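Local coordinates for type IV pilus assembly protein PilF (Thermus thermophilus HB8, PDB 5OIU), which hydrolyses ATP as a hexameric AAA+ motor, probably to power the assembly of type IVa pili, at residues E382-L385 with A386-E390; R367-G370 with L371-L375; R84-G88 with A89-D93. All blocks are in the same frame, centred on the assembly; numbering follows the deposited sequence.

Interactions 1 and 2 are local contacts within two consecutive helices, 381-387 and 366-374. Their centres are about 10 Å apart, and they touch where Val-384 packs against Gly-370 and Thr-388 against Arg-367. Interaction 3 lies on the opposite side of the chain's centre, in the hairpin of strands 79-87 and 90-101, its centre about 32 and 36 Å from those of interactions 1 and 2. Interaction 2 is buried, and its single ion pair is reinforced by backbone groups. Interaction 1 is partly buried, the C-terminal end of a helix beside a second subunit, with a weaker ion pair. Interaction 3 is a surface contact, where the backbone bonds of a hairpin combine with a salt-bridge network.

Interaction 1: E382-L385 with A386-E390; sequences EEVL and ARTIE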
loop_
_atom_site.group_PDB
_atom_site.type_symbol
_atom_site.label_atom_id
_atom_site.label_comp_id
_atom_site.label_asym_id
_atom_site.label_seq_id
_atom_site.Cartn_x
_atom_site.Cartn_y
_atom_site.Cartn_z
ATOM N N GLU C 382 -37.963 7.695 -3.106
ATOM C CA GLU C 382 -37.312 8.056 -1.846
ATOM C C GLU C 382 -36.747 6.825 -1.155
ATOM O O GLU C 382 -35.604 6.837 -0.683
ATOM C CB GLU C 382 -38.283 8.796 -0.923
ATOM C CG GLU C 382 -38.531 10.263 -1.327
ATOM C CD GLU C 382 -39.425 10.404 -2.573
ATOM O OE1 GLU C 382 -40.344 9.576 -2.744
ATOM O OE2 GLU C 382 -39.217 11.346 -3.376
ATOM N N GLU C 383 -37.538 5.749 -1.087
ATOM C CA GLU C 383 -37.041 4.489 -0.546
ATOM C C GLU C 383 -35.764 4.065 -1.246
ATOM O O GLU C 383 -34.778 3.698 -0.598
ATOM C CB GLU C 383 -38.105 3.402 -0.679
ATOM C CG GLU C 383 -39.055 3.359 0.480
ATOM C CD GLU C 383 -38.350 3.024 1.774
ATOM O OE1 GLU C 383 -37.726 1.950 1.826
ATOM O OE2 GLU C 383 -38.410 3.828 2.734
ATOM N N VAL C 384 -35.752 4.145 -2.577
ATOM C CA VAL C 384 -34.560 3.772 -3.336
ATOM C C VAL C 384 -33.377 4.648 -2.936
ATOM O O VAL C 384 -32.315 4.148 -2.537
ATOM C CB VAL C 384 -34.841 3.856 -4.844
ATOM C CG1 VAL C 384 -33.545 3.767 -5.625
ATOM C CG2 VAL C 384 -35.824 2.751 -5.257
ATOM N N LEU C 385 -33.539 5.971 -3.052
ATOM C CA LEU C 385 -32.468 6.893 -2.682
ATOM C C LEU C 385 -31.999 6.665 -1.254
ATOM O O LEU C 385 -30.805 6.777 -0.963
ATOM C CB LEU C 385 -32.926 8.332 -2.848
ATOM C CG LEU C 385 -33.425 8.653 -4.239
ATOM C CD1 LEU C 385 -33.852 10.116 -4.304
ATOM C CD2 LEU C 385 -32.333 8.360 -5.248
ATOM N N ALA C 386 -32.928 6.350 -0.346
ATOM C CA ALA C 386 -32.542 6.072 1.034
ATOM C C ALA C 386 -31.524 4.941 1.102
ATOM O O ALA C 386 -30.501 5.046 1.792
ATOM C CB ALA C 386 -33.778 5.727 1.862
ATOM N N ARG C 387 -31.778 3.858 0.353
ATOM C CA ARG C 387 -31.020 2.617 0.460
ATOM C C ARG C 387 -29.678 2.661 -0.245
ATOM O O ARG C 387 -28.901 1.717 -0.101
ATOM C CB ARG C 387 -31.830 1.452 -0.114
ATOM C CG ARG C 387 -32.943 0.933 0.750
ATOM C CD ARG C 387 -32.468 0.605 2.152
ATOM N NE ARG C 387 -32.728 1.735 3.020
ATOM C CZ ARG C 387 -33.936 2.073 3.446
ATOM N NH1 ARG C 387 -34.980 1.326 3.093
ATOM N NH2 ARG C 387 -34.096 3.144 4.233
ATOM N N THR C 388 -29.381 3.707 -1.000
ATOM C CA THR C 388 -28.278 3.613 -1.941
ATOM C C THR C 388 -27.359 4.810 -1.848
ATOM O O THR C 388 -26.904 5.326 -2.869
ATOM C CB THR C 388 -28.795 3.474 -3.370
ATOM O OG1 THR C 388 -29.631 4.601 -3.689
ATOM C CG2 THR C 388 -29.579 2.171 -3.536
ATOM N N ILE C 389 -27.040 5.262 -0.638
ATOM C CA ILE C 389 -26.067 6.337 -0.452
ATOM C C ILE C 389 -24.708 5.726 -0.114
ATOM O O ILE C 389 -24.462 5.271 1.011
ATOM C CB ILE C 389 -26.512 7.341 0.606
ATOM C CG1 ILE C 389 -27.968 7.715 0.384
ATOM C CG2 ILE C 389 -25.690 8.603 0.469
ATOM C CD1 ILE C 389 -28.416 8.750 1.348
ATOM N N GLU C 390 -23.815 5.738 -1.095
ATOM C CA GLU C 390 -22.445 5.304 -0.907
ATOM C C GLU C 390 -21.554 6.514 -0.601
ATOM O O GLU C 390 -21.288 6.831 0.565
ATOM C CB GLU C 390 -21.954 4.551 -2.152
ATOM C CG GLU C 390 -20.617 3.817 -1.985
ATOM C CD GLU C 390 -20.506 2.974 -0.700
ATOM O OE1 GLU C 390 -19.380 2.888 -0.145
ATOM O OE2 GLU C 390 -21.520 2.374 -0.259
#
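Ala-386 N bonds to Glu-382 O at 2.7 Å, a regular i to i-4 helical step, and from there the bonding slackens as helix 381-387 reaches its C-terminal end. Arg-387 N still reaches Glu-383 O, but adds a weak bond to Val-384 O; Thr-388 N makes a weak, long bond to Leu-385 O, three residues back, as the turns tighten before the chain leaves the helix. The Thr-388 side chain makes up for part of this loss. Its OG1 sits between the backbone N and the carbonyl carbon (chi1 58°), which turns the hydroxyl back along the helix to donate to Val-384 O at 3.0 Å, coming from above the carbonyl plane. Thr-388 OG1 in turn accepts a weak bond from Arg-367 NE of the preceding helix. A valine here would probably cost Val-384 O its hydroxyl donor and leave Arg-367 NE without its hydroxyl mate. One turn round, Glu-383 and Arg-387 lie side by side and point the same way, forming an i to i+4 salt bridge. Arg-387 NH1 approaches Glu-383 OE1 to 3.1 Å, yet the bond is weak and bent, with carboxylate and guanidinium planes 65° apart. Bends at chi2 and chi3 fold the arginine back so that Glu-383 O lies over one face of its guanidinium. Both ends have further partners on strand 269-281: Arg-279 pairs with Glu-383 OE2, and Leu-277 O, from a residue of the ATP pocket, weakly accepts from Arg-387 NH1. Thr-235 of the second subunit packs on Ala-386 and Arg-387, placing this helix end at an intersubunit boundary. Beyond the last turn, Ile-389 leans back over the helix end, its CG1 resting 3.3 Å from Leu-385 O.

Interaction 2: R367-G370 with L371-L375; sequences REDG and LYKAL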
loop_
_atom_site.group_PDB
_atom_site.type_symbol
_atom_site.label_atom_id
_atom_site.label_comp_id
_atom_site.label_asym_id
_atom_site.label_seq_id
_atom_site.Cartn_x
_atom_site.Cartn_y
_atom_site.Cartn_z
ATOM N N ARG C 367 -29.015 1.242 -7.290
ATOM C CA ARG C 367 -29.872 2.397 -7.512
ATOM C C ARG C 367 -30.535 2.328 -8.880
ATOM O O ARG C 367 -31.710 2.696 -9.032
ATOM C CB ARG C 367 -29.056 3.671 -7.357
ATOM C CG ARG C 367 -29.850 4.939 -7.507
ATOM C CD ARG C 367 -28.897 6.101 -7.542
ATOM N NE ARG C 367 -28.585 6.594 -6.209
ATOM C CZ ARG C 367 -27.422 7.148 -5.870
ATOM N NH1 ARG C 367 -26.444 7.266 -6.775
ATOM N NH2 ARG C 367 -27.241 7.586 -4.624
ATOM N N GLU C 368 -29.803 1.835 -9.884
ATOM C CA GLU C 368 -30.414 1.557 -11.178
ATOM C C GLU C 368 -31.532 0.526 -11.039
ATOM O O GLU C 368 -32.652 0.734 -11.523
ATOM C CB GLU C 368 -29.343 1.088 -12.162
ATOM C CG GLU C 368 -28.508 2.222 -12.776
ATOM C CD GLU C 368 -27.149 1.742 -13.264
ATOM O OE1 GLU C 368 -26.937 0.516 -13.290
ATOM O OE2 GLU C 368 -26.284 2.577 -13.616
ATOM N N ASP C 369 -31.253 -0.588 -10.360
ATOM C CA ASP C 369 -32.288 -1.584 -10.106
ATOM C C ASP C 369 -33.436 -0.974 -9.312
ATOM O O ASP C 369 -34.615 -1.177 -9.636
ATOM C CB ASP C 369 -31.689 -2.790 -9.368
ATOM C CG ASP C 369 -32.624 -4.011 -9.362
ATOM O OD1 ASP C 369 -32.786 -4.652 -10.435
ATOM O OD2 ASP C 369 -33.179 -4.342 -8.281
ATOM N N GLY C 370 -33.108 -0.219 -8.263
ATOM C CA GLY C 370 -34.152 0.395 -7.465
ATOM C C GLY C 370 -35.000 1.335 -8.289
ATOM O O GLY C 370 -36.224 1.348 -8.164
ATOM N N LEU C 371 -34.368 2.113 -9.165
ATOM C CA LEU C 371 -35.129 3.063 -9.968
ATOM C C LEU C 371 -36.089 2.329 -10.892
ATOM O O LEU C 371 -37.279 2.659 -10.969
ATOM C CB LEU C 371 -34.188 3.963 -10.771
ATOM C CG LEU C 371 -34.947 4.881 -11.731
ATOM C CD1 LEU C 371 -35.832 5.817 -10.945
ATOM C CD2 LEU C 371 -34.036 5.664 -12.658
ATOM N N TYR C 372 -35.578 1.309 -11.580
ATOM C CA TYR C 372 -36.389 0.479 -12.463
ATOM C C TYR C 372 -37.660 -0.002 -11.762
ATOM O O TYR C 372 -38.770 0.190 -12.269
ATOM C CB TYR C 372 -35.530 -0.691 -12.966
ATOM C CG TYR C 372 -36.315 -1.838 -13.569
ATOM C CD1 TYR C 372 -36.807 -1.768 -14.878
ATOM C CD2 TYR C 372 -36.572 -2.997 -12.837
ATOM C CE1 TYR C 372 -37.539 -2.824 -15.437
ATOM C CE2 TYR C 372 -37.302 -4.058 -13.388
ATOM C CZ TYR C 372 -37.781 -3.963 -14.686
ATOM O OH TYR C 372 -38.501 -4.998 -15.238
ATOM N N LYS C 373 -37.520 -0.583 -10.566
ATOM C CA LYS C 373 -38.694 -1.078 -9.850
ATOM C C LYS C 373 -39.560 0.064 -9.323
ATOM O O LYS C 373 -40.788 -0.080 -9.213
ATOM C CB LYS C 373 -38.267 -1.998 -8.708
ATOM C CG LYS C 373 -37.615 -3.293 -9.179
ATOM C CD LYS C 373 -36.869 -3.973 -8.043
ATOM C CE LYS C 373 -36.260 -5.273 -8.486
ATOM N NZ LYS C 373 -35.250 -5.774 -7.506
ATOM N N ALA C 374 -38.945 1.202 -8.997
ATOM C CA ALA C 374 -39.728 2.391 -8.681
ATOM C C ALA C 374 -40.523 2.863 -9.890
ATOM O O ALA C 374 -41.660 3.328 -9.738
ATOM C CB ALA C 374 -38.807 3.498 -8.176
ATOM N N LEU C 375 -39.952 2.737 -11.094
ATOM C CA LEU C 375 -40.668 3.120 -12.304
ATOM C C LEU C 375 -41.840 2.191 -12.612
ATOM O O LEU C 375 -42.614 2.483 -13.528
ATOM C CB LEU C 375 -39.704 3.166 -13.491
ATOM C CG LEU C 375 -38.745 4.365 -13.525
ATOM C CD1 LEU C 375 -37.713 4.248 -14.657
ATOM C CD2 LEU C 375 -39.524 5.682 -13.604
#
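Asp-369 and Lys-373, one turn apart on helix 366-374, form the tight polar side of this contact: Lys-373 NZ gives Asp-369 OD2 a 2.6 Å salt-bridge hydrogen bond, which OD2 accepts on its syn lone pair, the side of the other oxygen. The two side chains cross at a slant. The lysine is extended beyond CG, its CG running 3.7 Å from Asp-369 O and its CE reaching within 3.2 Å of Asp-369 OD2, while the aspartate has CG trans to its backbone N (chi1 -166°) and turns its carboxylate to meet the ammonium. Beneath them the backbone is regular. Tyr-372 N to Glu-368 O is nearly straight at 174°, and Ala-374 N closes on Gly-370 O at 2.8 Å. Gly-370 brings no side chain, and Val-384 of the following helix 381-387 packs closely there, its CG2 3.3 Å from Gly-370 O. The side of Tyr-372 and Glu-368 is looser. Tyr-372 meets the preceding turn mainly through CB, 3.5 Å from Asp-369 O, and its ring leads away, with that carbonyl oxygen near the plane at the ring's edge. Glu-368, partly exposed, touches the next turn through its backbone, while its carboxylate pairs with Arg-359 and takes the backbone N-H of Thr-365. Arg-367 lies elsewhere, at the junction with helix 381-387, and packs on Phe-263 of the second subunit. On the tight side the ion pair is embraced by strand 328-336, where His-332 N donates to Asp-369 OD2 and Ala-330 O accepts from Lys-373 NZ. Because the side chain of Lys-373 is about 8 Å from the bound ATP, this buried, mutually neutralising pair is likely to tie the helix to strand 328-336, which carries Ala-330 of the pocket, as a second-shell element without itself contacting the nucleotide.

Interaction 3: R84-G88 with A89-D93; sequences RYREG and AIDVD
A two-residue beta hairpin, closed by a type II' turn from Glu-87 to Ile-90, brings Tyr-85 opposite Val-92 and Arg-86 opposite Asp-91 on strands 79-87 and 90-101, which run antiparallel. Gly-88 occupies the turn position with positive phi (61°), where a side chain would clash with Ala-89 N. Paired backbone bonds join Tyr-85 to Val-92 and Glu-87 to Ile-90, among them Val-92 N to Tyr-85 O at 3.0 Å. On the face carrying Arg-84, Arg-86, Asp-91 and Asp-93, Arg-86 bends at chi2 (100°) and lays its guanidinium across the neighbouring strand. Its NH2 meets Asp-93 OD1 at 2.8 Å, with the two planes 26° apart, while NH1 bonds weakly to Val-92 O, which lies near the plane at the group's edge. Asp-91 OD2 sits over one face of the guanidinium, 3.8 Å from NH2, a long ion pair to which no N-H points; Arg-84 CB covers the opposite face. The bonds from NH1 and NH2, with an atom over each face, are likely to limit its rotation. Asp-93 OD2 is linked to Arg-84 NE by a water that donates to the carboxylate at 2.7 Å and accepts from the arginine, and it also pairs with Arg-82 of the ATP pocket. The side chain of Arg-84 lies about 5 Å from a bound ATP. On the other face Tyr-85 and Ile-90 run side by side, with Ile-90 CG2 at the ring edge, 3.8 Å from Tyr-85 CE2, and Val-92 CG1 comes to 4.1 Å from Tyr-85 CB. Helix 6-22 packs over that face, its Ile-16 on Tyr-85 and its Phe-20 on Ile-90. Strand 79-87 ends the six-stranded antiparallel sheet within this chain, and strand 90-101 leads inward to strand 104-111.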
loop_
_atom_site.group_PDB
_atom_site.type_symbol
_atom_site.label_atom_id
_atom_site.label_comp_id
_atom_site.label_asym_id
_atom_site.label_seq_id
_atom_site.Cartn_x
_atom_site.Cartn_y
_atom_site.Cartn_z
ATOM N N ARG C 84 -33.935 -13.719 19.016
ATOM C CA ARG C 84 -34.912 -14.711 18.566
ATOM C C ARG C 84 -35.683 -15.198 19.788
ATOM O O ARG C 84 -35.298 -16.158 20.457
ATOM C CB ARG C 84 -34.222 -15.828 17.810
ATOM C CG ARG C 84 -33.184 -15.254 16.889
ATOM C CD ARG C 84 -32.525 -16.284 16.015
ATOM N NE ARG C 84 -32.112 -15.698 14.738
ATOM C CZ ARG C 84 -31.037 -14.929 14.589
ATOM N NH1 ARG C 84 -30.284 -14.647 15.645
ATOM N NH2 ARG C 84 -30.719 -14.446 13.391
ATOM N N TYR C 85 -36.790 -14.508 20.067
ATOM C CA TYR C 85 -37.611 -14.726 21.253
ATOM C C TYR C 85 -38.587 -15.879 21.032
ATOM O O TYR C 85 -39.462 -15.813 20.157
ATOM C CB TYR C 85 -38.365 -13.441 21.580
ATOM C CG TYR C 85 -39.030 -13.415 22.925
ATOM C CD1 TYR C 85 -38.316 -13.081 24.058
ATOM C CD2 TYR C 85 -40.376 -13.710 23.056
ATOM C CE1 TYR C 85 -38.921 -13.044 25.284
ATOM C CE2 TYR C 85 -40.985 -13.679 24.273
ATOM C CZ TYR C 85 -40.250 -13.346 25.390
ATOM O OH TYR C 85 -40.862 -13.308 26.621
ATOM N N ARG C 86 -38.447 -16.927 21.835
ATOM C CA ARG C 86 -39.294 -18.112 21.746
ATOM C C ARG C 86 -39.727 -18.471 23.164
ATOM O O ARG C 86 -38.932 -19.025 23.934
ATOM C CB ARG C 86 -38.547 -19.256 21.062
ATOM C CG ARG C 86 -38.535 -19.174 19.524
ATOM C CD ARG C 86 -37.235 -18.603 18.989
ATOM N NE ARG C 86 -37.302 -18.181 17.584
ATOM C CZ ARG C 86 -37.648 -16.960 17.175
ATOM N NH1 ARG C 86 -37.987 -16.031 18.051
ATOM N NH2 ARG C 86 -37.665 -16.660 15.886
ATOM N N GLU C 87 -40.969 -18.100 23.514
ATOM C CA GLU C 87 -41.609 -18.483 24.779
ATOM C C GLU C 87 -43.028 -18.939 24.453
ATOM O O GLU C 87 -43.900 -18.107 24.192
ATOM C CB GLU C 87 -41.635 -17.339 25.791
ATOM C CG GLU C 87 -40.281 -16.746 26.152
ATOM C CD GLU C 87 -39.428 -17.666 27.021
ATOM O OE1 GLU C 87 -39.762 -17.865 28.211
ATOM O OE2 GLU C 87 -38.410 -18.182 26.510
ATOM N N GLY C 88 -43.251 -20.254 24.467
ATOM C CA GLY C 88 -44.583 -20.806 24.262
ATOM C C GLY C 88 -45.134 -20.431 22.897
ATOM O O GLY C 88 -44.548 -20.754 21.854
ATOM N N ALA C 89 -46.270 -19.732 22.897
ATOM C CA ALA C 89 -46.913 -19.240 21.681
ATOM C C ALA C 89 -46.360 -17.905 21.206
ATOM O O ALA C 89 -46.698 -17.472 20.099
ATOM C CB ALA C 89 -48.418 -19.085 21.899
ATOM N N ILE C 90 -45.545 -17.240 22.021
ATOM C CA ILE C 90 -44.970 -15.946 21.681
ATOM C C ILE C 90 -43.677 -16.236 20.916
ATOM O O ILE C 90 -42.653 -16.602 21.498
ATOM C CB ILE C 90 -44.729 -15.093 22.930
ATOM C CG1 ILE C 90 -45.949 -15.136 23.862
ATOM C CG2 ILE C 90 -44.423 -13.657 22.555
ATOM C CD1 ILE C 90 -47.026 -14.118 23.532
ATOM N N ASP C 91 -43.733 -16.075 19.598
ATOM C CA ASP C 91 -42.606 -16.342 18.716
ATOM C C ASP C 91 -42.331 -15.117 17.855
ATOM O O ASP C 91 -43.090 -14.823 16.925
ATOM C CB ASP C 91 -42.897 -17.551 17.840
ATOM C CG ASP C 91 -41.659 -18.348 17.545
ATOM O OD1 ASP C 91 -41.270 -19.163 18.413
ATOM O OD2 ASP C 91 -41.067 -18.137 16.459
ATOM N N VAL C 92 -41.234 -14.418 18.126
ATOM C CA VAL C 92 -40.963 -13.199 17.375
ATOM C C VAL C 92 -39.468 -12.926 17.374
ATOM O O VAL C 92 -38.780 -13.156 18.370
ATOM C CB VAL C 92 -41.763 -12.011 17.959
ATOM C CG1 VAL C 92 -41.618 -11.962 19.484
ATOM C CG2 VAL C 92 -41.329 -10.703 17.330
ATOM N N ASP C 93 -38.976 -12.430 16.237
ATOM C CA ASP C 93 -37.612 -11.933 16.092
ATOM C C ASP C 93 -37.575 -10.426 16.300
ATOM O O ASP C 93 -38.313 -9.680 15.643
ATOM C CB ASP C 93 -37.060 -12.250 14.707
ATOM C CG ASP C 93 -36.201 -13.488 14.697
ATOM O OD1 ASP C 93 -36.215 -14.244 15.713
ATOM O OD2 ASP C 93 -35.518 -13.696 13.663
HETATM O O HOH W 1 -34.438 -16.138 13.641
#